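Local coordinates for protein 5,10-methylenetetrahydrofolate dehydrogenase (PDB 5ZF1) that probably oxidises 5,10-methylenetetrahydrofolate to 5,10-methenyltetrahydrofolate with NADP+ as the electron acceptor, at residues B[228-239]-B[262-271]; B[154-165]-B[209-220]. All blocks are in the same frame, centred on the assembly; numbering follows the deposited sequence.

How the contacts relate
Both contacts lie in the NAD(P)-binding domain and build one parallel sheet from neighbouring pairs of strands, their centres about 11 Å apart. Contact 2 sets strand 160-164 beside 215-218; contact 1 carries the sheet on from 236-239 to 269-270. The seam between them is made by backbone: Thr236 O lies 2.8 Å from Ile216 N and Thr236 N lies 2.9 Å from Asp214 O, both probable hydrogen bonds. A side-chain tie, the salt bridge from Lys232 to Asp214, joins the loops ahead of these strands. At the other end of contact 2, Thr220 holds a sulfate, probably from the crystallisation liquor, beside Gly165, just after strand 160-164; Arg166 N and Arg199 NE bind it too.

Contact 1 (B[228-239]-B[262-271]); sequences ADMVKPGATIID and EVSKIAGAIT
Thr271 and Ile237 meet backbone to backbone where strands 236-239 and 269-270 run parallel. Ile237 N gives a bond to Ala269 O (3.0 Å), and Ile237 O receives Thr271 N. Two residues on from Ile237, at Asp239, the partner is no longer backbone but the hydroxyl of Thr271: OG1 accepts Asp239 N at 3.0 Å in a nearly straight bond (168°). The first torsion of Thr271 (chi1 37°) puts the hydroxyl between the backbone N and the carbonyl carbon, facing Asp239 N, and leaves CG2 against Ile238 CG2. The carboxylate of Asp239 leads elsewhere, to the backbone N of Asp257 and of Gly241.

Ahead of the strands, the type II turn from Lys232 to Ala235 is joined to the other segment. Gly234 N bonds to Ile266 O at 3.1 Å, and Ala235 O takes Gly268 N at 2.7 Å together with a weak bond from Ala269 N. At Gly268 a beta carbon would run into Gly234 O, so the close approach of the two chains depends on its bare backbone.

Apolar contacts cover the face of the sheet that carries Ile237. Val263 CG1 lies 4.0 Å from Val231 CG2, the two side chains crossing at about a right angle, and it also reaches Ile237 CG1. With CG1 beside its backbone N (chi1 -49°), Ile237 brings that carbon to within 3.9 Å of Ala267 CB. Ile266 spreads its two branches: CG1 meets Ala228 CB at 4.0 Å, while CG2 packs over Val231 O and Pro233 CA.

On the opposite side of the sheet, helix 140-151 packs against Ile238 and Thr271. Neighbouring parallel strands joined by a crossover, here containing the short helix 260-263, are characteristic of the Rossmann-type NAD(P)-binding domain.

Contact 2 (B[154-165]-B[209-220]); sequences IDTFGRNAVVIG and YCRNADIIITAT. With SO4 (sulfate ion), chain E; EDO (1,2-ethanediol), chain I.
Strands 160-164 and 215-218 pair in parallel inside the Rossmann-type nucleotide-binding sheet, Ala161 paired with Ile215 and Val162 with Ile216. Their axes approach to 4.7 Å at an angle of 12°. Alternating backbone bonds run from Ile215 N to Asn160 O through to Ala219 N to Ile164 O.

Side chains cover both faces. Val162 CG2 comes within 3.7 Å of Ala213 CB and also touches Tyr209 O on the last turn of helix 203-211. Ile164 CD1 reaches between Ile216 CG2, Thr218 CG2 and Cys210 SG. On the other face Ile215 extends CD1 to Thr156 CG2 (3.8 Å) and Ile154 CG2, while helix 171-178 packs on Ala161, Val163 and Ile217.

Asn160 is gripped at several atoms. Its ND2 bonds to Asn212 O, which lies in the amide plane, and Asp214 OD2 offers its anti lone pair to Asn160 N at 2.9 Å. Asp214 holds CG beside its own backbone N (chi1 -55°), which places the carboxylate next to Asn160. The other oxygen, OD1, makes a salt bridge with Lys232 NZ. An alanine here is likely to leave Asn160 N without this acceptor and Lys232 without its carboxylate partner.

At the far end Gly165 passes so near Thr220 that a beta carbon would clash with Thr220 N, and Thr220 OG1 donates to sulfate O2 at 3.0 Å.

Contact 1 (B[228-239]-B[262-271])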
loop_
_atom_site.group_PDB
_atom_site.type_symbol
_atom_site.label_atom_id
_atom_site.label_comp_id
_atom_site.label_asym_id
_atom_site.label_seq_id
_atom_site.Cartn_x
_atom_site.Cartn_y
_atom_site.Cartn_z
ATOM N N ALA B 228 26.635 13.572 8.058
ATOM C CA ALA B 228 27.616 12.522 7.804
ATOM C C ALA B 228 27.617 11.463 8.900
ATOM O O ALA B 228 27.844 10.280 8.616
ATOM C CB ALA B 228 29.010 13.133 7.645
ATOM N N ASP B 229 27.340 11.850 10.149
ATOM C CA ASP B 229 27.320 10.861 11.220
ATOM C C ASP B 229 26.092 9.962 11.174
ATOM O O ASP B 229 25.992 9.038 11.990
ATOM C CB ASP B 229 27.408 11.556 12.581
ATOM C CG ASP B 229 26.271 12.530 12.816
ATOM O OD1 ASP B 229 25.514 12.812 11.865
ATOM O OD2 ASP B 229 26.138 13.019 13.960
ATOM N N MET B 230 25.166 10.206 10.250
ATOM C CA MET B 230 24.001 9.352 10.077
ATOM C C MET B 230 24.199 8.317 8.987
ATOM O O MET B 230 23.307 7.503 8.766
ATOM C CB MET B 230 22.764 10.200 9.754
ATOM C CG MET B 230 22.331 11.101 10.920
ATOM S SD MET B 230 21.174 12.401 10.463
ATOM C CE MET B 230 19.824 11.442 9.758
ATOM N N VAL B 231 25.336 8.333 8.293
ATOM C CA VAL B 231 25.485 7.587 7.050
ATOM C C VAL B 231 26.441 6.427 7.277
ATOM O O VAL B 231 27.533 6.599 7.836
ATOM C CB VAL B 231 25.948 8.501 5.907
ATOM C CG1 VAL B 231 26.181 7.696 4.617
ATOM C CG2 VAL B 231 24.912 9.589 5.688
ATOM N N LYS B 232 26.007 5.250 6.884
ATOM C CA LYS B 232 26.875 4.092 6.873
ATOM C C LYS B 232 27.894 4.261 5.753
ATOM O O LYS B 232 27.515 4.604 4.629
ATOM C CB LYS B 232 26.033 2.836 6.653
ATOM C CG LYS B 232 26.758 1.516 6.774
ATOM C CD LYS B 232 25.792 0.369 6.469
ATOM C CE LYS B 232 26.499 -0.952 6.289
ATOM N NZ LYS B 232 25.511 -2.066 6.357
ATOM N N PRO B 233 29.181 4.029 6.002
ATOM C CA PRO B 233 30.153 4.144 4.906
ATOM C C PRO B 233 29.751 3.267 3.726
ATOM O O PRO B 233 29.393 2.100 3.890
ATOM C CB PRO B 233 31.469 3.677 5.549
ATOM C CG PRO B 233 31.277 3.929 7.009
ATOM C CD PRO B 233 29.821 3.646 7.272
ATOM N N GLY B 234 29.773 3.859 2.529
ATOM C CA GLY B 234 29.384 3.169 1.321
ATOM C C GLY B 234 27.899 3.132 1.032
ATOM O O GLY B 234 27.502 2.516 0.044
ATOM N N ALA B 235 27.066 3.776 1.849
ATOM C CA ALA B 235 25.625 3.741 1.617
ATOM C C ALA B 235 25.218 4.636 0.441
ATOM O O ALA B 235 25.947 5.526 0.007
ATOM C CB ALA B 235 24.879 4.172 2.885
ATOM N N THR B 236 24.012 4.397 -0.067
ATOM C CA THR B 236 23.478 5.140 -1.187
ATOM C C THR B 236 22.447 6.114 -0.646
ATOM O O THR B 236 21.544 5.704 0.085
ATOM C CB THR B 236 22.831 4.193 -2.196
ATOM O OG1 THR B 236 23.831 3.298 -2.710
ATOM C CG2 THR B 236 22.185 4.951 -3.324
ATOM N N ILE B 237 22.592 7.381 -1.007
ATOM C CA ILE B 237 21.736 8.465 -0.531
ATOM C C ILE B 237 21.050 9.089 -1.734
ATOM O O ILE B 237 21.715 9.635 -2.621
ATOM C CB ILE B 237 22.540 9.520 0.243
ATOM C CG1 ILE B 237 23.447 8.864 1.290
ATOM C CG2 ILE B 237 21.599 10.610 0.823
ATOM C CD1 ILE B 237 22.727 8.288 2.472
ATOM N N ILE B 238 19.719 9.038 -1.758
ATOM C CA ILE B 238 18.936 9.678 -2.810
ATOM C C ILE B 238 18.030 10.719 -2.170
ATOM O O ILE B 238 17.169 10.378 -1.346
ATOM C CB ILE B 238 18.114 8.668 -3.612
ATOM C CG1 ILE B 238 19.066 7.742 -4.379
ATOM C CG2 ILE B 238 17.150 9.403 -4.564
ATOM C CD1 ILE B 238 18.404 6.525 -4.975
ATOM N N ASP B 239 18.232 11.984 -2.550
ATOM C CA ASP B 239 17.382 13.097 -2.149
ATOM C C ASP B 239 16.331 13.335 -3.230
ATOM O O ASP B 239 16.659 13.749 -4.345
ATOM C CB ASP B 239 18.243 14.339 -1.896
ATOM C CG ASP B 239 17.476 15.465 -1.238
ATOM O OD1 ASP B 239 16.244 15.353 -1.100
ATOM O OD2 ASP B 239 18.121 16.469 -0.844
ATOM N N GLU B 262 29.816 17.012 3.339
ATOM C CA GLU B 262 30.327 16.031 4.290
ATOM C C GLU B 262 29.834 14.625 3.968
ATOM O O GLU B 262 30.608 13.665 4.045
ATOM C CB GLU B 262 29.939 16.420 5.714
ATOM C CG GLU B 262 30.759 17.575 6.289
ATOM C CD GLU B 262 32.245 17.472 5.961
ATOM O OE1 GLU B 262 32.861 16.420 6.247
ATOM O OE2 GLU B 262 32.799 18.450 5.411
ATOM N N VAL B 263 28.562 14.486 3.582
ATOM C CA VAL B 263 28.023 13.153 3.329
ATOM C C VAL B 263 28.672 12.533 2.102
ATOM O O VAL B 263 28.871 11.315 2.054
ATOM C CB VAL B 263 26.489 13.215 3.210
ATOM C CG1 VAL B 263 25.925 11.923 2.604
ATOM C CG2 VAL B 263 25.898 13.453 4.580
ATOM N N SER B 264 29.045 13.358 1.113
ATOM C CA SER B 264 29.752 12.858 -0.065
ATOM C C SER B 264 31.070 12.191 0.299
ATOM O O SER B 264 31.542 11.322 -0.441
ATOM C CB SER B 264 30.011 13.991 -1.058
ATOM O OG SER B 264 28.801 14.579 -1.503
ATOM N N LYS B 265 31.684 12.587 1.420
ATOM C CA LYS B 265 32.907 11.951 1.897
ATOM C C LYS B 265 32.666 10.585 2.525
ATOM O O LYS B 265 33.634 9.853 2.759
ATOM C CB LYS B 265 33.609 12.841 2.929
ATOM C CG LYS B 265 34.043 14.206 2.438
ATOM C CD LYS B 265 34.635 15.001 3.595
ATOM C CE LYS B 265 34.913 16.446 3.216
ATOM N NZ LYS B 265 35.068 17.302 4.430
ATOM N N ILE B 266 31.418 10.229 2.819
ATOM C CA ILE B 266 31.095 8.984 3.499
ATOM C C ILE B 266 30.331 8.026 2.595
ATOM O O ILE B 266 30.610 6.825 2.578
ATOM C CB ILE B 266 30.295 9.260 4.795
ATOM C CG1 ILE B 266 30.993 10.320 5.648
ATOM C CG2 ILE B 266 30.102 7.965 5.579
ATOM C CD1 ILE B 266 32.321 9.862 6.205
ATOM N N ALA B 267 29.352 8.540 1.856
ATOM C CA ALA B 267 28.441 7.708 1.090
ATOM C C ALA B 267 29.159 7.032 -0.073
ATOM O O ALA B 267 30.187 7.502 -0.563
ATOM C CB ALA B 267 27.279 8.542 0.553
ATOM N N GLY B 268 28.595 5.904 -0.513
ATOM C CA GLY B 268 29.081 5.254 -1.721
ATOM C C GLY B 268 28.515 5.848 -2.993
ATOM O O GLY B 268 29.177 5.828 -4.032
ATOM N N ALA B 269 27.297 6.384 -2.942
ATOM C CA ALA B 269 26.655 6.968 -4.111
ATOM C C ALA B 269 25.669 8.000 -3.594
ATOM O O ALA B 269 25.092 7.796 -2.529
ATOM C CB ALA B 269 25.940 5.910 -4.954
ATOM N N ILE B 270 25.505 9.110 -4.319
ATOM C CA ILE B 270 24.684 10.208 -3.815
ATOM C C ILE B 270 24.098 10.999 -4.977
ATOM O O ILE B 270 24.719 11.154 -6.030
ATOM C CB ILE B 270 25.514 11.124 -2.883
ATOM C CG1 ILE B 270 24.618 12.108 -2.131
ATOM C CG2 ILE B 270 26.598 11.862 -3.681
ATOM C CD1 ILE B 270 25.393 12.954 -1.102
ATOM N N THR B 271 22.889 11.512 -4.778
ATOM C CA THR B 271 22.366 12.498 -5.708
ATOM C C THR B 271 23.180 13.788 -5.618
ATOM O O THR B 271 23.560 14.209 -4.521
ATOM C CB THR B 271 20.895 12.794 -5.412
ATOM O OG1 THR B 271 20.688 12.779 -3.995
ATOM C CG2 THR B 271 20.026 11.721 -6.058
#

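Contact 2 (B[154-165]-B[209-220])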
loop_
_atom_site.group_PDB
_atom_site.type_symbol
_atom_site.label_atom_id
_atom_site.label_comp_id
_atom_site.label_asym_id
_atom_site.label_seq_id
_atom_site.Cartn_x
_atom_site.Cartn_y
_atom_site.Cartn_z
ATOM N N ILE B 154 22.561 -0.432 -7.855
ATOM C CA ILE B 154 22.527 -0.352 -6.407
ATOM C C ILE B 154 21.800 -1.581 -5.903
ATOM O O ILE B 154 20.666 -1.858 -6.320
ATOM C CB ILE B 154 21.821 0.931 -5.942
ATOM C CG1 ILE B 154 22.476 2.163 -6.588
ATOM C CG2 ILE B 154 21.832 0.985 -4.408
ATOM C CD1 ILE B 154 23.886 2.403 -6.158
ATOM N N ASP B 155 22.455 -2.334 -5.031
ATOM C CA ASP B 155 21.874 -3.568 -4.529
ATOM C C ASP B 155 20.761 -3.261 -3.536
ATOM O O ASP B 155 20.979 -2.551 -2.548
ATOM C CB ASP B 155 22.956 -4.411 -3.885
ATOM C CG ASP B 155 23.991 -4.807 -4.898
ATOM O OD1 ASP B 155 23.580 -5.528 -5.812
ATOM O OD2 ASP B 155 25.146 -4.354 -4.810
ATOM N N THR B 156 19.574 -3.794 -3.810
ATOM C CA THR B 156 18.425 -3.682 -2.912
ATOM C C THR B 156 18.058 -4.998 -2.248
ATOM O O THR B 156 17.571 -4.996 -1.122
ATOM C CB THR B 156 17.198 -3.166 -3.685
ATOM O OG1 THR B 156 16.908 -4.026 -4.805
ATOM C CG2 THR B 156 17.435 -1.737 -4.186
ATOM N N PHE B 157 18.293 -6.130 -2.924
ATOM C CA PHE B 157 17.810 -7.417 -2.432
ATOM C C PHE B 157 18.411 -7.764 -1.073
ATOM O O PHE B 157 19.627 -7.950 -0.954
ATOM C CB PHE B 157 18.162 -8.498 -3.471
ATOM C CG PHE B 157 17.514 -9.804 -3.209
ATOM C CD1 PHE B 157 18.039 -10.671 -2.257
ATOM C CD2 PHE B 157 16.401 -10.196 -3.952
ATOM C CE1 PHE B 157 17.436 -11.880 -1.999
ATOM C CE2 PHE B 157 15.805 -11.413 -3.709
ATOM C CZ PHE B 157 16.318 -12.247 -2.733
ATOM N N GLY B 158 17.564 -7.832 -0.035
ATOM C CA GLY B 158 18.041 -8.104 1.302
ATOM C C GLY B 158 18.812 -6.973 1.955
ATOM O O GLY B 158 19.373 -7.182 3.029
ATOM N N ARG B 159 18.848 -5.784 1.349
ATOM C CA ARG B 159 19.566 -4.664 1.944
ATOM C C ARG B 159 18.608 -3.841 2.803
ATOM O O ARG B 159 17.397 -3.875 2.605
ATOM C CB ARG B 159 20.204 -3.781 0.874
ATOM C CG ARG B 159 21.650 -4.231 0.460
ATOM C CD ARG B 159 21.646 -5.633 -0.113
ATOM N NE ARG B 159 23.013 -6.070 -0.436
ATOM C CZ ARG B 159 23.280 -7.091 -1.234
ATOM N NH1 ARG B 159 22.283 -7.756 -1.801
ATOM N NH2 ARG B 159 24.544 -7.408 -1.494
ATOM N N ASN B 160 19.183 -3.084 3.732
ATOM C CA ASN B 160 18.417 -2.208 4.635
ATOM C C ASN B 160 18.158 -0.871 3.951
ATOM O O ASN B 160 19.100 -0.122 3.668
ATOM C CB ASN B 160 19.201 -1.978 5.929
ATOM C CG ASN B 160 19.264 -3.198 6.819
ATOM O OD1 ASN B 160 18.611 -4.210 6.574
ATOM N ND2 ASN B 160 20.062 -3.100 7.878
ATOM N N ALA B 161 16.884 -0.535 3.721
ATOM C CA ALA B 161 16.527 0.714 3.067
ATOM C C ALA B 161 15.665 1.513 4.022
ATOM O O ALA B 161 14.729 0.969 4.616
ATOM C CB ALA B 161 15.783 0.486 1.740
ATOM N N VAL B 162 16.011 2.773 4.216
ATOM C CA VAL B 162 15.185 3.677 5.016
ATOM C C VAL B 162 14.567 4.682 4.056
ATOM O O VAL B 162 15.283 5.327 3.285
ATOM C CB VAL B 162 16.014 4.387 6.104
ATOM C CG1 VAL B 162 15.166 5.496 6.798
ATOM C CG2 VAL B 162 16.539 3.378 7.106
ATOM N N VAL B 163 13.246 4.852 4.126
ATOM C CA VAL B 163 12.558 5.882 3.360
ATOM C C VAL B 163 12.076 6.896 4.380
ATOM O O VAL B 163 11.314 6.531 5.281
ATOM C CB VAL B 163 11.373 5.317 2.567
ATOM C CG1 VAL B 163 10.677 6.455 1.803
ATOM C CG2 VAL B 163 11.830 4.205 1.590
ATOM N N ILE B 164 12.524 8.143 4.252
ATOM C CA ILE B 164 12.113 9.220 5.159
ATOM C C ILE B 164 10.993 9.970 4.455
ATOM O O ILE B 164 11.238 10.696 3.488
ATOM C CB ILE B 164 13.280 10.157 5.518
ATOM C CG1 ILE B 164 14.436 9.360 6.113
ATOM C CG2 ILE B 164 12.794 11.230 6.539
ATOM C CD1 ILE B 164 15.691 10.149 6.349
ATOM N N GLY B 165 9.759 9.769 4.905
ATOM C CA GLY B 165 8.606 10.360 4.237
ATOM C C GLY B 165 7.619 9.265 3.903
ATOM O O GLY B 165 7.971 8.207 3.384
ATOM N N TYR B 209 18.365 4.337 12.716
ATOM C CA TYR B 209 17.980 3.615 11.500
ATOM C C TYR B 209 18.880 3.987 10.326
ATOM O O TYR B 209 19.249 3.120 9.517
ATOM C CB TYR B 209 16.530 3.908 11.149
ATOM C CG TYR B 209 15.474 3.185 11.970
ATOM C CD1 TYR B 209 15.332 1.811 11.922
ATOM C CD2 TYR B 209 14.578 3.918 12.764
ATOM C CE1 TYR B 209 14.335 1.170 12.638
ATOM C CE2 TYR B 209 13.584 3.295 13.480
ATOM C CZ TYR B 209 13.470 1.927 13.422
ATOM O OH TYR B 209 12.479 1.316 14.122
ATOM N N CYS B 210 19.217 5.277 10.201
ATOM C CA CYS B 210 20.021 5.723 9.072
ATOM C C CYS B 210 21.424 5.156 9.152
ATOM O O CYS B 210 21.990 4.759 8.124
ATOM C CB CYS B 210 20.061 7.244 9.013
ATOM S SG CYS B 210 18.541 8.006 8.422
ATOM N N ARG B 211 21.984 5.067 10.367
ATOM C CA ARG B 211 23.348 4.563 10.511
ATOM C C ARG B 211 23.458 3.115 10.105
ATOM O O ARG B 211 24.555 2.660 9.761
ATOM C CB ARG B 211 23.829 4.698 11.956
ATOM C CG ARG B 211 24.138 6.091 12.376
ATOM C CD ARG B 211 24.905 6.087 13.719
ATOM N NE ARG B 211 24.216 5.340 14.777
ATOM C CZ ARG B 211 23.370 5.887 15.649
ATOM N NH1 ARG B 211 23.098 7.186 15.586
ATOM N NH2 ARG B 211 22.793 5.138 16.581
ATOM N N ASN B 212 22.359 2.368 10.166
ATOM C CA ASN B 212 22.383 0.966 9.793
ATOM C C ASN B 212 21.860 0.726 8.383
ATOM O O ASN B 212 21.712 -0.433 7.981
ATOM C CB ASN B 212 21.584 0.149 10.804
ATOM C CG ASN B 212 22.208 0.182 12.186
ATOM O OD1 ASN B 212 21.641 0.741 13.128
ATOM N ND2 ASN B 212 23.409 -0.373 12.301
ATOM N N ALA B 213 21.588 1.782 7.624
ATOM C CA ALA B 213 20.938 1.649 6.324
ATOM C C ALA B 213 21.969 1.541 5.214
ATOM O O ALA B 213 22.947 2.290 5.180
ATOM C CB ALA B 213 20.027 2.855 6.045
ATOM N N ASP B 214 21.718 0.628 4.279
ATOM C CA ASP B 214 22.473 0.624 3.036
ATOM C C ASP B 214 21.972 1.651 2.033
ATOM O O ASP B 214 22.737 2.079 1.162
ATOM C CB ASP B 214 22.389 -0.770 2.430
ATOM C CG ASP B 214 22.848 -1.817 3.392
ATOM O OD1 ASP B 214 24.018 -1.714 3.831
ATOM O OD2 ASP B 214 22.046 -2.717 3.735
ATOM N N ILE B 215 20.706 2.053 2.129
ATOM C CA ILE B 215 20.095 3.013 1.220
ATOM C C ILE B 215 19.242 3.929 2.071
ATOM O O ILE B 215 18.488 3.432 2.911
ATOM C CB ILE B 215 19.209 2.328 0.159
ATOM C CG1 ILE B 215 20.042 1.369 -0.716
ATOM C CG2 ILE B 215 18.526 3.348 -0.736
ATOM C CD1 ILE B 215 19.166 0.370 -1.486
ATOM N N ILE B 216 19.374 5.240 1.871
ATOM C CA ILE B 216 18.470 6.236 2.467
ATOM C C ILE B 216 17.841 7.036 1.343
ATOM O O ILE B 216 18.543 7.559 0.470
ATOM C CB ILE B 216 19.196 7.175 3.448
ATOM C CG1 ILE B 216 19.912 6.387 4.540
ATOM C CG2 ILE B 216 18.181 8.208 4.091
ATOM C CD1 ILE B 216 20.796 7.316 5.430
ATOM N N ILE B 217 16.513 7.133 1.364
ATOM C CA ILE B 217 15.758 7.924 0.406
ATOM C C ILE B 217 14.990 8.966 1.199
ATOM O O ILE B 217 14.170 8.610 2.043
ATOM C CB ILE B 217 14.801 7.050 -0.416
ATOM C CG1 ILE B 217 15.605 6.117 -1.321
ATOM C CG2 ILE B 217 13.848 7.928 -1.227
ATOM C CD1 ILE B 217 14.845 4.896 -1.779
ATOM N N THR B 218 15.278 10.253 0.960
ATOM C CA THR B 218 14.575 11.351 1.638
ATOM C C THR B 218 13.486 11.875 0.710
ATOM O O THR B 218 13.789 12.526 -0.292
ATOM C CB THR B 218 15.515 12.489 2.052
ATOM O OG1 THR B 218 16.044 13.153 0.893
ATOM C CG2 THR B 218 16.654 11.991 2.930
ATOM N N ALA B 219 12.218 11.596 1.043
ATOM C CA ALA B 219 11.084 11.944 0.207
ATOM C C ALA B 219 10.145 12.917 0.895
ATOM O O ALA B 219 9.152 13.335 0.296
ATOM C CB ALA B 219 10.298 10.684 -0.185
ATOM N N THR B 220 10.442 13.289 2.122
ATOM C CA THR B 220 9.529 14.116 2.889
ATOM C C THR B 220 9.606 15.578 2.463
ATOM O O THR B 220 10.644 16.074 2.018
ATOM C CB THR B 220 9.823 13.976 4.377
ATOM O OG1 THR B 220 8.986 14.884 5.096
ATOM C CG2 THR B 220 11.287 14.273 4.668
HETATM S S SO4 E . 6.231 12.865 6.420
HETATM O O1 SO4 E . 5.654 12.150 5.282
HETATM O O2 SO4 E . 7.659 12.708 6.613
HETATM O O3 SO4 E . 5.963 14.279 6.197
HETATM O O4 SO4 E . 5.556 12.458 7.662
HETATM C C1 EDO I . 16.943 -5.212 -8.457
HETATM O O1 EDO I . 17.092 -4.092 -7.562
HETATM C C2 EDO I . 16.120 -6.322 -7.806
HETATM O O2 EDO I . 16.949 -7.138 -6.967
#